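Side-chain contacts in MgGH51 (Meripilus giganteus, PDB 6ZPV), which probably hydrolyses terminal alpha-L-arabinofuranosyl linkages in arabinose-containing polysaccharides, as a fungal glycoside hydrolase of family GH51: residues A[314-317]-A[318-322]; A[226-230]-A[231-235]; A[28-31]-A[32-36]; A[71-74]-A[75-78]. One frame throughout, in Å; residues are numbered along the deposited sequence. Where two conformers were deposited one is given.

Contact 1: A[314-317]-A[318-322]; sequences DQIN and FVIGD
G321 N and N317 O make the shortest bond of this helix end, 2.8 Å, closing the last turn of helix 306-320, one of the helices packed on the parallel sheet of the catalytic barrel. The donor lies 26° off the carbonyl plane of N317. G321 is the first residue to leave helical backbone angles. The preceding bonds follow the regular i to i+4 pattern: I320 N reaches I316 O at 3.0 Å, approaching almost end-on to the carbonyl, and F318 N reaches D314 O at 2.9 Å. The bond from V319 N to Q315 O is long and weak. Beyond the backbone, V319 CG2 rests 3.4 Å from Q315 O, while the amide of Q315 is turned to the barrel, where NE2 bonds to A288 O of strand 284-289. F318, with CG anti to the backbone N (chi1 -178°), swings its ring from this turn onto W244, L271, L272 and P328. The guanidinium of R332 binds F318 O and G321 O at the C-terminal end of the helix. The side chains of I316 and I320 run alongside each other, pointing the same way, and meet through I316 CG2 and I320 CD1 at 3.9 Å.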
loop_
_atom_site.group_PDB
_atom_site.type_symbol
_atom_site.label_atom_id
_atom_site.label_comp_id
_atom_site.label_asym_id
_atom_site.label_seq_id
_atom_site.Cartn_x
_atom_site.Cartn_y
_atom_site.Cartn_z
ATOM N N ASP A 314 -11.959 -19.810 -4.576
ATOM C CA ASP A 314 -12.887 -19.127 -3.668
ATOM C C ASP A 314 -12.574 -17.635 -3.598
ATOM O O ASP A 314 -13.489 -16.802 -3.661
ATOM C CB ASP A 314 -12.798 -19.744 -2.272
ATOM C CG ASP A 314 -13.250 -21.176 -2.115
ATOM O OD1 ASP A 314 -13.946 -21.697 -3.008
ATOM O OD2 ASP A 314 -12.839 -21.771 -1.079
ATOM N N GLN A 315 -11.290 -17.292 -3.464
ATOM C CA GLN A 315 -10.867 -15.883 -3.412
ATOM C C GLN A 315 -11.327 -15.098 -4.644
ATOM O O GLN A 315 -11.844 -14.001 -4.538
ATOM C CB GLN A 315 -9.330 -15.877 -3.275
ATOM C CG GLN A 315 -8.726 -14.482 -3.177
ATOM C CD GLN A 315 -7.219 -14.536 -3.065
ATOM O OE1 GLN A 315 -6.658 -15.507 -2.540
ATOM N NE2 GLN A 315 -6.534 -13.463 -3.548
ATOM N N ILE A 316 -11.108 -15.700 -5.803
ATOM C CA ILE A 316 -11.512 -15.051 -7.060
ATOM C C ILE A 316 -13.040 -14.961 -7.159
ATOM O O ILE A 316 -13.588 -13.906 -7.550
ATOM C CB ILE A 316 -10.868 -15.741 -8.263
ATOM C CG1 ILE A 316 -9.346 -15.594 -8.225
ATOM C CG2 ILE A 316 -11.472 -15.208 -9.566
ATOM C CD1 ILE A 316 -8.582 -16.516 -9.152
ATOM N N ASN A 317 -13.747 -16.014 -6.754
ATOM C CA ASN A 317 -15.223 -15.947 -6.766
ATOM C C ASN A 317 -15.737 -14.851 -5.847
ATOM O O ASN A 317 -16.743 -14.215 -6.157
ATOM C CB ASN A 317 -15.839 -17.308 -6.400
ATOM C CG ASN A 317 -15.910 -18.259 -7.584
ATOM O OD1 ASN A 317 -15.965 -17.774 -8.720
ATOM N ND2 ASN A 317 -15.933 -19.562 -7.263
ATOM N N PHE A 318 -15.104 -14.600 -4.714
ATOM C CA PHE A 318 -15.510 -13.488 -3.859
ATOM C C PHE A 318 -15.490 -12.198 -4.695
ATOM O O PHE A 318 -16.385 -11.336 -4.533
ATOM C CB PHE A 318 -14.616 -13.354 -2.626
ATOM C CG PHE A 318 -15.064 -12.238 -1.714
ATOM C CD1 PHE A 318 -16.094 -12.433 -0.819
ATOM C CD2 PHE A 318 -14.497 -10.961 -1.788
ATOM C CE1 PHE A 318 -16.528 -11.444 0.027
ATOM C CE2 PHE A 318 -14.922 -9.955 -0.919
ATOM C CZ PHE A 318 -15.942 -10.203 -0.021
ATOM N N VAL A 319 -14.464 -11.986 -5.499
ATOM C CA VAL A 319 -14.271 -10.748 -6.283
ATOM C C VAL A 319 -15.311 -10.645 -7.388
ATOM O O VAL A 319 -15.929 -9.567 -7.564
ATOM C CB VAL A 319 -12.836 -10.647 -6.817
ATOM C CG1 VAL A 319 -12.669 -9.316 -7.518
ATOM C CG2 VAL A 319 -11.791 -10.817 -5.726
ATOM N N ILE A 320 -15.473 -11.720 -8.198
ATOM C CA ILE A 320 -16.178 -11.626 -9.505
ATOM C C ILE A 320 -17.359 -12.573 -9.671
ATOM O O ILE A 320 -18.066 -12.455 -10.678
ATOM C CB ILE A 320 -15.222 -11.831 -10.685
ATOM C CG1 ILE A 320 -14.699 -13.274 -10.796
ATOM C CG2 ILE A 320 -14.113 -10.821 -10.667
ATOM C CD1 ILE A 320 -13.893 -13.494 -12.037
ATOM N N GLY A 321 -17.533 -13.541 -8.781
ATOM C CA GLY A 321 -18.509 -14.601 -9.110
ATOM C C GLY A 321 -19.934 -14.111 -9.031
ATOM O O GLY A 321 -20.243 -13.164 -8.309
ATOM N N ASP A 322 -20.808 -14.817 -9.715
ATOM C CA ASP A 322 -22.270 -14.632 -9.589
ATOM C C ASP A 322 -22.676 -15.094 -8.205
ATOM O O ASP A 322 -22.430 -16.253 -7.863
ATOM C CB ASP A 322 -22.905 -15.464 -10.676
ATOM C CG ASP A 322 -24.423 -15.456 -10.717
ATOM O OD1 ASP A 322 -25.058 -15.023 -9.751
ATOM O OD2 ASP A 322 -24.959 -15.897 -11.747
#

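Contact 2: A[226-230]-A[231-235]; sequences RFPGG and NNLEG
L233 holds CG anti to its own backbone N (chi1 174°), and with chi2 at 73° this lays CD1 against the ring of P228, 3.9 Å from CG. The two side chains meet at a slant, and the leucine's other neighbours include A288 of strand 284-289. Two cis peptide bonds, before P228 and before G230, fold the chain sharply as it leaves strand 224-227 of the catalytic barrel. The extended backbone of G229 packs against L233, with G229 CA 4.2 Å from L233 CB. G230, at positive phi, then presents its carbonyl to the turn that follows. L233 N bonds to G230 O at 3.1 Å, the donor standing 47° out of the carbonyl plane, and E234 N bonds to N231 O at 2.9 Å; 231-234 have helical backbone angles, though without the regular bonds of a helix. At the other side of the turn, water 1 donates to P228 O at 2.8 Å and accepts from N232 ND2 at 2.9 Å. That amide is fixed further by N265 and by the backbone N of D260, while N232 N binds E23. G229 C lies over one face of the R226 guanidinium, 4.1 Å from its plane and offset toward the rim; the carboxylate of E234 binds N350. The contact therefore joins a small apolar patch to a dense polar network at the C-terminal end of a barrel strand, where active sites of such barrels lie, and two salt bridges, R226 NE to E347 and R226 NH1 to E429, fix the orientation of the guanidinium.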
loop_
_atom_site.group_PDB
_atom_site.type_symbol
_atom_site.label_atom_id
_atom_site.label_comp_id
_atom_site.label_asym_id
_atom_site.label_seq_id
_atom_site.Cartn_x
_atom_site.Cartn_y
_atom_site.Cartn_z
ATOM N N ARG A 226 -1.523 -3.641 -7.221
ATOM C CA ARG A 226 -1.031 -5.030 -7.018
ATOM C C ARG A 226 -1.072 -5.327 -5.519
ATOM O O ARG A 226 -0.567 -4.516 -4.698
ATOM C CB ARG A 226 0.396 -5.170 -7.560
ATOM C CG ARG A 226 0.946 -6.562 -7.465
ATOM C CD ARG A 226 2.468 -6.595 -7.539
ATOM N NE ARG A 226 3.019 -7.943 -7.401
ATOM C CZ ARG A 226 4.193 -8.223 -6.829
ATOM N NH1 ARG A 226 5.019 -7.231 -6.465
ATOM N NH2 ARG A 226 4.513 -9.487 -6.601
ATOM N N PHE A 227 -1.666 -6.444 -5.100
ATOM C CA PHE A 227 -1.867 -6.725 -3.667
ATOM C C PHE A 227 -2.224 -8.181 -3.523
ATOM O O PHE A 227 -2.678 -8.803 -4.512
ATOM C CB PHE A 227 -2.984 -5.836 -3.108
ATOM C CG PHE A 227 -4.384 -6.337 -3.384
ATOM C CD1 PHE A 227 -4.880 -6.364 -4.656
ATOM C CD2 PHE A 227 -5.119 -6.903 -2.351
ATOM C CE1 PHE A 227 -6.104 -6.938 -4.915
ATOM C CE2 PHE A 227 -6.342 -7.463 -2.613
ATOM C CZ PHE A 227 -6.835 -7.509 -3.901
ATOM N N PRO A 228 -2.160 -8.800 -2.326
ATOM C CA PRO A 228 -1.687 -8.233 -1.054
ATOM C C PRO A 228 -0.197 -8.430 -0.813
ATOM O O PRO A 228 0.303 -8.118 0.286
ATOM C CB PRO A 228 -2.516 -8.981 -0.025
ATOM C CG PRO A 228 -2.627 -10.363 -0.630
ATOM C CD PRO A 228 -2.839 -10.084 -2.103
ATOM N N GLY A 229 0.544 -8.890 -1.813
ATOM C CA GLY A 229 1.990 -8.947 -1.737
ATOM C C GLY A 229 2.537 -9.629 -2.959
ATOM O O GLY A 229 1.777 -10.126 -3.797
ATOM N N GLY A 230 3.883 -9.628 -3.126
ATOM C CA GLY A 230 4.841 -9.240 -2.122
ATOM C C GLY A 230 5.053 -10.378 -1.102
ATOM O O GLY A 230 4.234 -11.278 -0.954
ATOM N N ASN A 231 6.129 -10.212 -0.301
ATOM C CA ASN A 231 6.442 -11.218 0.708
ATOM C C ASN A 231 5.301 -11.416 1.685
ATOM O O ASN A 231 5.107 -12.538 2.187
ATOM C CB ASN A 231 7.678 -10.836 1.486
ATOM C CG ASN A 231 8.978 -11.108 0.773
ATOM O OD1 ASN A 231 8.969 -11.475 -0.418
ATOM N ND2 ASN A 231 10.096 -11.039 1.476
ATOM N N ASN A 232 4.542 -10.365 2.008
ATOM C CA ASN A 232 3.476 -10.500 3.029
ATOM C C ASN A 232 2.356 -11.447 2.599
ATOM O O ASN A 232 1.558 -11.854 3.441
ATOM C CB ASN A 232 2.884 -9.142 3.392
ATOM C CG ASN A 232 2.383 -9.064 4.816
ATOM O OD1 ASN A 232 3.132 -9.417 5.750
ATOM N ND2 ASN A 232 1.123 -8.669 4.983
ATOM N N LEU A 233 2.269 -11.815 1.319
ATOM C CA LEU A 233 1.342 -12.871 0.876
ATOM C C LEU A 233 1.742 -14.232 1.407
ATOM O O LEU A 233 0.886 -15.109 1.644
ATOM C CB LEU A 233 1.407 -12.926 -0.671
ATOM C CG LEU A 233 0.634 -14.055 -1.379
ATOM C CD1 LEU A 233 -0.875 -13.815 -1.339
ATOM C CD2 LEU A 233 1.120 -14.170 -2.813
ATOM N N GLU A 234 3.056 -14.497 1.445
ATOM C CA GLU A 234 3.598 -15.845 1.463
ATOM C C GLU A 234 3.520 -16.540 2.812
ATOM O O GLU A 234 3.399 -17.790 2.853
ATOM C CB GLU A 234 5.016 -15.856 0.915
ATOM C CG GLU A 234 5.062 -15.582 -0.592
ATOM C CD GLU A 234 6.465 -15.401 -1.093
ATOM O OE1 GLU A 234 7.064 -16.479 -1.544
ATOM O OE2 GLU A 234 7.004 -14.278 -1.078
ATOM N N GLY A 235 3.658 -15.777 3.904
ATOM C CA GLY A 235 3.875 -16.415 5.211
ATOM C C GLY A 235 5.267 -16.925 5.386
ATOM O O GLY A 235 6.022 -17.062 4.419
HETATM O O HOH W 1 -0.336 -7.366 2.853
#

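Contact 3: A[28-31]-A[32-36]; sequences SGDG and GLYAE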
loop_
_atom_site.group_PDB
_atom_site.type_symbol
_atom_site.label_atom_id
_atom_site.label_comp_id
_atom_site.label_asym_id
_atom_site.label_seq_id
_atom_site.Cartn_x
_atom_site.Cartn_y
_atom_site.Cartn_z
ATOM N N SER A 28 2.372 0.064 6.502
ATOM C CA SER A 28 1.605 0.620 5.360
ATOM C C SER A 28 0.129 0.263 5.410
ATOM O O SER A 28 -0.675 0.992 4.780
ATOM C CB SER A 28 2.158 0.146 4.059
ATOM O OG SER A 28 2.049 -1.264 3.997
ATOM N N GLY A 29 -0.236 -0.823 6.072
ATOM C CA GLY A 29 -1.651 -1.231 6.202
ATOM C C GLY A 29 -2.120 -0.844 7.586
ATOM O O GLY A 29 -2.619 0.264 7.805
ATOM N N ASP A 30 -1.903 -1.743 8.546
ATOM C CA ASP A 30 -2.075 -1.391 9.950
ATOM C C ASP A 30 -1.127 -0.266 10.345
ATOM O O ASP A 30 0.113 -0.480 10.236
ATOM C CB ASP A 30 -1.850 -2.611 10.817
ATOM C CG ASP A 30 -2.938 -3.640 10.724
ATOM O OD1 ASP A 30 -4.115 -3.347 10.760
ATOM O OD2 ASP A 30 -2.615 -4.789 10.531
ATOM N N GLY A 31 -1.646 0.869 10.774
ATOM C CA GLY A 31 -0.839 2.018 11.033
ATOM C C GLY A 31 -0.655 2.998 9.883
ATOM O O GLY A 31 -0.028 4.052 10.069
ATOM N N GLY A 32 -1.216 2.641 8.729
ATOM C CA GLY A 32 -0.980 3.395 7.490
ATOM C C GLY A 32 -2.247 3.664 6.738
ATOM O O GLY A 32 -3.103 4.475 7.143
ATOM N N LEU A 33 -2.396 2.982 5.602
ATOM C CA LEU A 33 -3.609 3.192 4.741
ATOM C C LEU A 33 -4.893 2.823 5.496
ATOM O O LEU A 33 -5.926 3.447 5.256
ATOM C CB LEU A 33 -3.415 2.401 3.454
ATOM C CG LEU A 33 -4.551 2.502 2.442
ATOM C CD1 LEU A 33 -4.687 3.916 1.904
ATOM C CD2 LEU A 33 -4.257 1.548 1.290
ATOM N N TYR A 34 -4.861 1.787 6.322
ATOM C CA TYR A 34 -6.048 1.404 7.105
ATOM C C TYR A 34 -6.252 2.410 8.230
ATOM O O TYR A 34 -5.321 2.678 8.972
ATOM C CB TYR A 34 -5.866 -0.030 7.603
ATOM C CG TYR A 34 -7.029 -0.616 8.370
ATOM C CD1 TYR A 34 -8.336 -0.525 7.906
ATOM C CD2 TYR A 34 -6.795 -1.312 9.540
ATOM C CE1 TYR A 34 -9.372 -1.109 8.615
ATOM C CE2 TYR A 34 -7.849 -1.902 10.236
ATOM C CZ TYR A 34 -9.146 -1.787 9.795
ATOM O OH TYR A 34 -10.156 -2.404 10.523
ATOM N N ALA A 35 -7.463 2.963 8.372
ATOM C CA ALA A 35 -7.615 4.177 9.233
ATOM C C ALA A 35 -7.633 3.908 10.735
ATOM O O ALA A 35 -7.600 4.880 11.496
ATOM C CB ALA A 35 -8.879 4.909 8.831
ATOM N N GLU A 36 -7.708 2.655 11.177
ATOM C CA GLU A 36 -7.730 2.353 12.607
ATOM C C GLU A 36 -6.600 3.057 13.327
ATOM O O GLU A 36 -5.404 2.991 12.897
ATOM C CB GLU A 36 -7.599 0.837 12.796
ATOM C CG GLU A 36 -7.358 0.396 14.220
ATOM C CD GLU A 36 -8.549 0.664 15.156
ATOM O OE1 GLU A 36 -9.639 0.084 14.859
ATOM O OE2 GLU A 36 -8.407 1.441 16.111
HETATM O O HOH W 2 -2.297 5.643 9.515
HETATM O O HOH W 3 -4.445 1.160 11.118
#
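The carboxylate of D30 and the ring of Y34 lie side by side, pointing the same way, their planes 66° apart. D30 OD1 comes to 3.6 Å from Y34 CD2 and somewhat farther from CE2, an oblique approach. With CG anti to the backbone N (chi1 -177°), the tyrosine carries its ring out beside the aspartate, and its hydroxyl goes on to N207 and R41; D30 OD1 bonds to T266. At the root of the side chain, Y34 CB sits 3.3 Å from G29 O. That oxygen takes two N-H groups from opposite faces of its carbonyl plane: G32 N at 2.9 Å and Y34 N at 3.1 Å. L33 N makes a nearly straight bond to S28 O at 2.8 Å, with an N-H...O angle of 171°. Water 3 ties the exit of the turn together, accepting from G31 N and donating to Y34 O and E36 O. Glycines line this tight path, and G31 has a positive phi. Bonds spanning five residues, from S28 to L33 and G29 to Y34, mark a short, weakly bonded helix with a wide pi-type turn, placed between barrel strand 20-21 and the beta-sandwich that follows it.

Contact 4: A[71-74]-A[75-78]; sequences PSPV and SNAL
Apolar contact comes first from V74, whose CG1 sits between the backbone N and the carbonyl carbon (chi1 74°), a setting that turns CG1 to the L78 side, 4.0 Å from L78 CB. These two side chains run alongside each other in the same direction; V74 touches W156, F117 and A193, and L78 touches M194. The ring of P73 packs on polar atoms instead: its CB is 3.7 Å from L78 O and 3.6 Å from S75 O. Its CG is also 4.2 Å from N76 ND2, the two side chains passing at an angle. This is the loop joining strands 64-69 and 80-85, antiparallel neighbours at the border of one sheet of the beta-sandwich, and S75 to L78 form its type I beta turn. Within the turn, L78 N bonds to S75 O at 3.0 Å. S75 has two conformers, and in the one given its hydroxyl bonds to L252 O. Between the two segments themselves no direct hydrogen bond forms. Water supplies the link: water 4 accepts from V74 N at 2.9 Å and donates to L78 O, also at 2.9 Å. Farther back, W156 NE1 anchors the chain by bonding to S72 O.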
loop_
_atom_site.group_PDB
_atom_site.type_symbol
_atom_site.label_atom_id
_atom_site.label_comp_id
_atom_site.label_asym_id
_atom_site.label_seq_id
_atom_site.Cartn_x
_atom_site.Cartn_y
_atom_site.Cartn_z
ATOM N N PRO A 71 -11.131 -17.396 29.400
ATOM C CA PRO A 71 -11.895 -18.645 29.415
ATOM C C PRO A 71 -13.191 -18.568 28.609
ATOM O O PRO A 71 -13.721 -19.600 28.202
ATOM C CB PRO A 71 -12.180 -18.860 30.924
ATOM C CG PRO A 71 -11.346 -17.911 31.664
ATOM C CD PRO A 71 -10.866 -16.836 30.729
ATOM N N SER A 72 -13.709 -17.342 28.433
ATOM C CA SER A 72 -14.942 -17.070 27.663
ATOM C C SER A 72 -14.656 -15.879 26.759
ATOM O O SER A 72 -15.055 -14.761 27.075
ATOM C CB SER A 72 -16.131 -16.839 28.551
ATOM O OG SER A 72 -16.428 -17.991 29.310
ATOM N N PRO A 73 -13.973 -16.093 25.615
ATOM C CA PRO A 73 -13.561 -14.975 24.774
ATOM C C PRO A 73 -14.735 -14.340 24.036
ATOM O O PRO A 73 -15.778 -14.948 23.822
ATOM C CB PRO A 73 -12.560 -15.612 23.818
ATOM C CG PRO A 73 -13.089 -17.022 23.651
ATOM C CD PRO A 73 -13.541 -17.404 25.065
ATOM N N VAL A 74 -14.526 -13.104 23.584
ATOM C CA VAL A 74 -15.555 -12.398 22.831
ATOM C C VAL A 74 -15.939 -13.150 21.563
ATOM O O VAL A 74 -17.093 -13.175 21.179
ATOM C CB VAL A 74 -15.141 -10.936 22.575
ATOM C CG1 VAL A 74 -14.043 -10.780 21.500
ATOM C CG2 VAL A 74 -16.360 -10.097 22.188
ATOM N N SER A 75 -14.966 -13.757 20.941
ATOM C CA SER A 75 -15.113 -14.655 19.800
ATOM C C SER A 75 -13.930 -15.601 19.800
ATOM O O SER A 75 -12.854 -15.255 20.291
ATOM C CB SER A 75 -15.159 -13.849 18.527
ATOM O OG SER A 75 -13.858 -13.334 18.282
ATOM N N ASN A 76 -14.101 -16.793 19.212
ATOM C CA ASN A 76 -12.954 -17.698 19.182
ATOM C C ASN A 76 -11.878 -17.163 18.230
ATOM O O ASN A 76 -10.718 -17.607 18.358
ATOM C CB ASN A 76 -13.342 -19.114 18.877
ATOM C CG ASN A 76 -13.847 -19.869 20.086
ATOM O OD1 ASN A 76 -13.307 -21.002 20.380
ATOM N ND2 ASN A 76 -14.846 -19.388 20.722
ATOM N N ALA A 77 -12.187 -16.246 17.331
ATOM C CA ALA A 77 -11.163 -15.616 16.473
ATOM C C ALA A 77 -10.305 -14.629 17.281
ATOM O O ALA A 77 -9.244 -14.268 16.780
ATOM C CB ALA A 77 -11.805 -14.910 15.300
ATOM N N LEU A 78 -10.783 -14.194 18.428
ATOM C CA LEU A 78 -10.138 -13.198 19.296
ATOM C C LEU A 78 -10.043 -13.768 20.700
ATOM O O LEU A 78 -10.732 -13.300 21.638
ATOM C CB LEU A 78 -10.911 -11.856 19.264
ATOM C CG LEU A 78 -11.003 -11.203 17.867
ATOM C CD1 LEU A 78 -11.898 -9.959 17.962
ATOM C CD2 LEU A 78 -9.620 -10.839 17.317
HETATM O O HOH W 4 -11.807 -12.245 24.061
#

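In the fold
Along the chain the order is contact 3, contact 4, contact 2, contact 1. Contacts 1 and 2 share the catalytic barrel, with centres about 19 Å apart and nearest atoms about 5 Å apart; strand 284-289, which neighbours strand 224-227, lies against side chains of both. Contact 3 follows barrel strand 20-21 and lies about 16 Å, centre to centre, from contact 2, and E23 bonds to residues of each. Contact 4 sits out on the beta-sandwich, 24 to 29 Å from the other centres and about 30 Å from the centre of the chain. The chain thus starts one barrel strand, makes the sandwich, then returns to complete the barrel.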